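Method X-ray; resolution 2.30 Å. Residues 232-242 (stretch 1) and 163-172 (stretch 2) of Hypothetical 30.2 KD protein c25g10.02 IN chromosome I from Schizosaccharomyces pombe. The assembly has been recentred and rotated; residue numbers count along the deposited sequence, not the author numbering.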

# COMPACT_ATOMS: atom_id res chain seq x y z
N ALA A 232 1.39 -1.04 23.37
CA ALA A 232 1.38 -0.15 24.53
C ALA A 232 2.72 0.58 24.65
O ALA A 232 2.76 1.74 25.03
CB ALA A 232 1.09 -0.95 25.80
N LEU A 233 3.81 -0.11 24.32
CA LEU A 233 5.14 0.51 24.39
C LEU A 233 5.32 1.52 23.26
O LEU A 233 6.09 2.47 23.39
CB LEU A 233 6.23 -0.55 24.31
CG LEU A 233 6.39 -1.47 25.52
CD1 LEU A 233 7.28 -2.64 25.16
CD2 LEU A 233 6.97 -0.69 26.69
N ILE A 234 4.62 1.30 22.16
CA ILE A 234 4.70 2.22 21.03
C ILE A 234 4.04 3.54 21.42
O ILE A 234 4.67 4.60 21.35
CB ILE A 234 3.99 1.64 19.78
CG1 ILE A 234 4.82 0.49 19.19
CG2 ILE A 234 3.77 2.73 18.74
CD1 ILE A 234 4.14 -0.21 18.02
N ALA A 235 2.78 3.47 21.83
CA ALA A 235 2.02 4.65 22.22
C ALA A 235 2.65 5.40 23.40
O ALA A 235 2.94 6.59 23.29
CB ALA A 235 0.59 4.26 22.58
N SER A 236 2.85 4.70 24.51
CA SER A 236 3.43 5.33 25.69
C SER A 236 4.84 5.85 25.40
O SER A 236 5.23 6.91 25.90
CB SER A 236 3.46 4.36 26.87
OG SER A 236 4.37 3.29 26.66
N GLY A 237 5.59 5.11 24.60
CA GLY A 237 6.94 5.53 24.27
C GLY A 237 6.92 6.85 23.51
O GLY A 237 7.68 7.76 23.81
N TRP A 238 6.05 6.95 22.52
CA TRP A 238 5.95 8.15 21.71
C TRP A 238 5.43 9.35 22.51
O TRP A 238 5.88 10.49 22.32
CB TRP A 238 5.03 7.91 20.52
CG TRP A 238 4.93 9.07 19.59
CD1 TRP A 238 5.77 9.38 18.56
CD2 TRP A 238 3.92 10.08 19.60
NE1 TRP A 238 5.35 10.52 17.93
CE2 TRP A 238 4.21 10.98 18.55
CE3 TRP A 238 2.80 10.33 20.40
CZ2 TRP A 238 3.42 12.09 18.27
CZ3 TRP A 238 2.01 11.44 20.12
CH2 TRP A 238 2.33 12.31 19.06
N MET A 239 4.47 9.11 23.38
CA MET A 239 3.91 10.18 24.18
C MET A 239 4.95 10.76 25.13
O MET A 239 4.96 11.96 25.39
CB MET A 239 2.70 9.68 24.96
CG MET A 239 1.50 9.41 24.07
SD MET A 239 0.25 8.40 24.88
CE MET A 239 -0.12 9.40 26.26
N ARG A 240 5.84 9.90 25.63
CA ARG A 240 6.88 10.37 26.53
C ARG A 240 7.90 11.17 25.75
O ARG A 240 8.46 12.14 26.28
CB ARG A 240 7.55 9.19 27.24
CG ARG A 240 6.60 8.39 28.14
CD ARG A 240 7.34 7.39 29.02
NE ARG A 240 8.01 8.04 30.15
CZ ARG A 240 8.75 7.40 31.05
NH1 ARG A 240 8.93 6.10 30.96
NH2 ARG A 240 9.31 8.08 32.04
N TRP A 241 8.16 10.79 24.50
CA TRP A 241 9.11 11.53 23.68
C TRP A 241 8.63 12.96 23.53
O TRP A 241 9.40 13.91 23.68
CB TRP A 241 9.25 10.93 22.28
CG TRP A 241 9.80 9.55 22.24
CD1 TRP A 241 10.52 8.92 23.22
CD2 TRP A 241 9.69 8.61 21.16
NE1 TRP A 241 10.86 7.65 22.81
CE2 TRP A 241 10.36 7.43 21.55
CE3 TRP A 241 9.09 8.66 19.89
CZ2 TRP A 241 10.45 6.31 20.73
CZ3 TRP A 241 9.18 7.53 19.07
CH2 TRP A 241 9.85 6.37 19.49
N GLN A 242 7.34 13.11 23.23
CA GLN A 242 6.75 14.43 23.05
C GLN A 242 6.85 15.24 24.33
O GLN A 242 7.04 16.46 24.28
CB GLN A 242 5.29 14.30 22.62
CG GLN A 242 5.04 13.36 21.44
CD GLN A 242 6.09 13.50 20.35
OE1 GLN A 242 6.33 14.60 19.84
NE2 GLN A 242 6.71 12.38 19.98
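Stretch 2, residues 163-172: LLSLSPKSTY

How does the backbone of stretch 2 run against the helix of stretch 1? Residues 163-165 are the end of an extended strand, with phi between -135° and -99° and psi between 124° and 135°. Leu-166 and Ser-167 stay extended as they lead out of it, and at Pro-168 the chain turns into a helix that continues beyond Tyr-172. Residues 232-242 are helical throughout. The two helix axes approach to 9.8 Å and their N-to-C directions differ by 77°, so the helix of stretch 2 lies steeply across the helix of stretch 1. The backbones come nearest at Ile-234 and Thr-171, whose CA atoms are 6.0 Å apart.

Which apolar side chains fill the contact? Leu-166, just before the turn into the helix, points toward stretch 1 and touches three of its residues. Its CD1 lies 4.1 Å from Ile-234 CG2 and 4.3 Å from Trp-241 CZ3, while its CD2 lies 3.9 Å from Trp-238 CD1. Leu-166 CD1 is also 3.9 Å from Trp-238 CD1, so the two methyls share that indole. Leu-164, two residues earlier in the chain, also points toward the helix, as alternation along a strand allows, and its CD1 packs 3.6 Å from Trp-238 CZ2. Both leucines meet the Trp-238 ring obliquely.

Where does the helix of stretch 2 itself touch the helix of stretch 1? Ser-170 O and Thr-171 CA lie at the edge of the Trp-241 ring, 3.5 and 4.0 Å from Trp-241 CZ2; separately, Trp-241 CH2 is 3.8 Å from Ser-170 CB. The methyl of Thr-171 settles close to the backbone of stretch 1, its CG2 lying 3.7 Å from Leu-233 O and 4.0 Å from Ile-234 CA.

What part do polar groups play? No hydrogen bond crosses between the stretches, and the contact, which buries 414 Å² in all, rests on packing. The polar groups instead brace each side separately. Ser-167 caps the helix of stretch 2, its OG accepting from Ser-170 N at 3.2 Å, and Ser-170 OG also donates to Ser-167 OG at 2.7 Å. The backbone bond from Thr-171 N to Ser-167 O is weak at 3.3 Å, whereas Tyr-172 N to Pro-168 O is a firmer 2.9 Å. On the helix of stretch 1, Ser-236 OG donates to Ala-232 O at 2.8 Å and Gln-242 NE2 to Trp-238 O at 3.1 Å.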

# COMPACT_ATOMS: atom_id res chain seq x y z
N LEU A 163 -0.60 11.15 10.99
CA LEU A 163 -0.25 9.76 10.74
C LEU A 163 1.27 9.74 10.80
O LEU A 163 1.93 10.49 10.08
CB LEU A 163 -0.73 9.31 9.36
CG LEU A 163 -0.38 7.89 8.94
CD1 LEU A 163 -0.90 6.89 9.96
CD2 LEU A 163 -0.97 7.59 7.56
N LEU A 164 1.82 8.90 11.66
CA LEU A 164 3.27 8.84 11.78
C LEU A 164 3.79 7.40 11.82
O LEU A 164 3.24 6.54 12.50
CB LEU A 164 3.71 9.56 13.06
CG LEU A 164 3.20 10.99 13.28
CD1 LEU A 164 3.50 11.42 14.71
CD2 LEU A 164 3.86 11.95 12.29
N SER A 165 4.86 7.16 11.06
CA SER A 165 5.47 5.84 11.06
C SER A 165 6.67 5.96 11.99
O SER A 165 7.44 6.92 11.91
CB SER A 165 5.94 5.44 9.66
OG SER A 165 4.83 5.20 8.82
N LEU A 166 6.81 4.99 12.88
CA LEU A 166 7.91 4.99 13.81
C LEU A 166 8.77 3.76 13.56
O LEU A 166 8.28 2.75 13.05
CB LEU A 166 7.39 4.96 15.25
CG LEU A 166 6.28 5.95 15.58
CD1 LEU A 166 5.86 5.77 17.03
CD2 LEU A 166 6.76 7.39 15.33
N SER A 167 10.04 3.86 13.89
CA SER A 167 10.93 2.73 13.71
C SER A 167 10.91 1.91 14.99
O SER A 167 11.01 2.46 16.09
CB SER A 167 12.36 3.20 13.42
OG SER A 167 12.91 3.86 14.55
N PRO A 168 10.76 0.59 14.87
CA PRO A 168 10.74 -0.27 16.06
C PRO A 168 11.99 -0.02 16.91
O PRO A 168 11.94 -0.05 18.14
CB PRO A 168 10.71 -1.67 15.46
CG PRO A 168 9.89 -1.47 14.21
CD PRO A 168 10.47 -0.19 13.65
N LYS A 169 13.11 0.23 16.23
CA LYS A 169 14.38 0.48 16.91
C LYS A 169 14.25 1.61 17.92
O LYS A 169 14.65 1.47 19.07
CB LYS A 169 15.46 0.82 15.88
N SER A 170 13.69 2.74 17.49
CA SER A 170 13.52 3.88 18.39
C SER A 170 12.66 3.53 19.60
O SER A 170 12.96 3.94 20.72
CB SER A 170 12.88 5.05 17.63
OG SER A 170 13.73 5.49 16.58
N THR A 171 11.59 2.77 19.37
CA THR A 171 10.70 2.37 20.45
C THR A 171 11.43 1.50 21.46
O THR A 171 11.50 1.83 22.64
CB THR A 171 9.48 1.60 19.90
OG1 THR A 171 8.75 2.43 19.00
CG2 THR A 171 8.57 1.16 21.03
N TYR A 172 11.99 0.39 20.98
CA TYR A 172 12.71 -0.56 21.82
C TYR A 172 13.97 0.03 22.45
O TYR A 172 14.23 -0.16 23.64
CB TYR A 172 13.07 -1.79 20.99
CG TYR A 172 11.88 -2.47 20.36
CD1 TYR A 172 11.96 -3.02 19.09
CD2 TYR A 172 10.67 -2.57 21.05
CE1 TYR A 172 10.87 -3.67 18.51
CE2 TYR A 172 9.57 -3.21 20.48
CZ TYR A 172 9.68 -3.76 19.21
OH TYR A 172 8.61 -4.42 18.65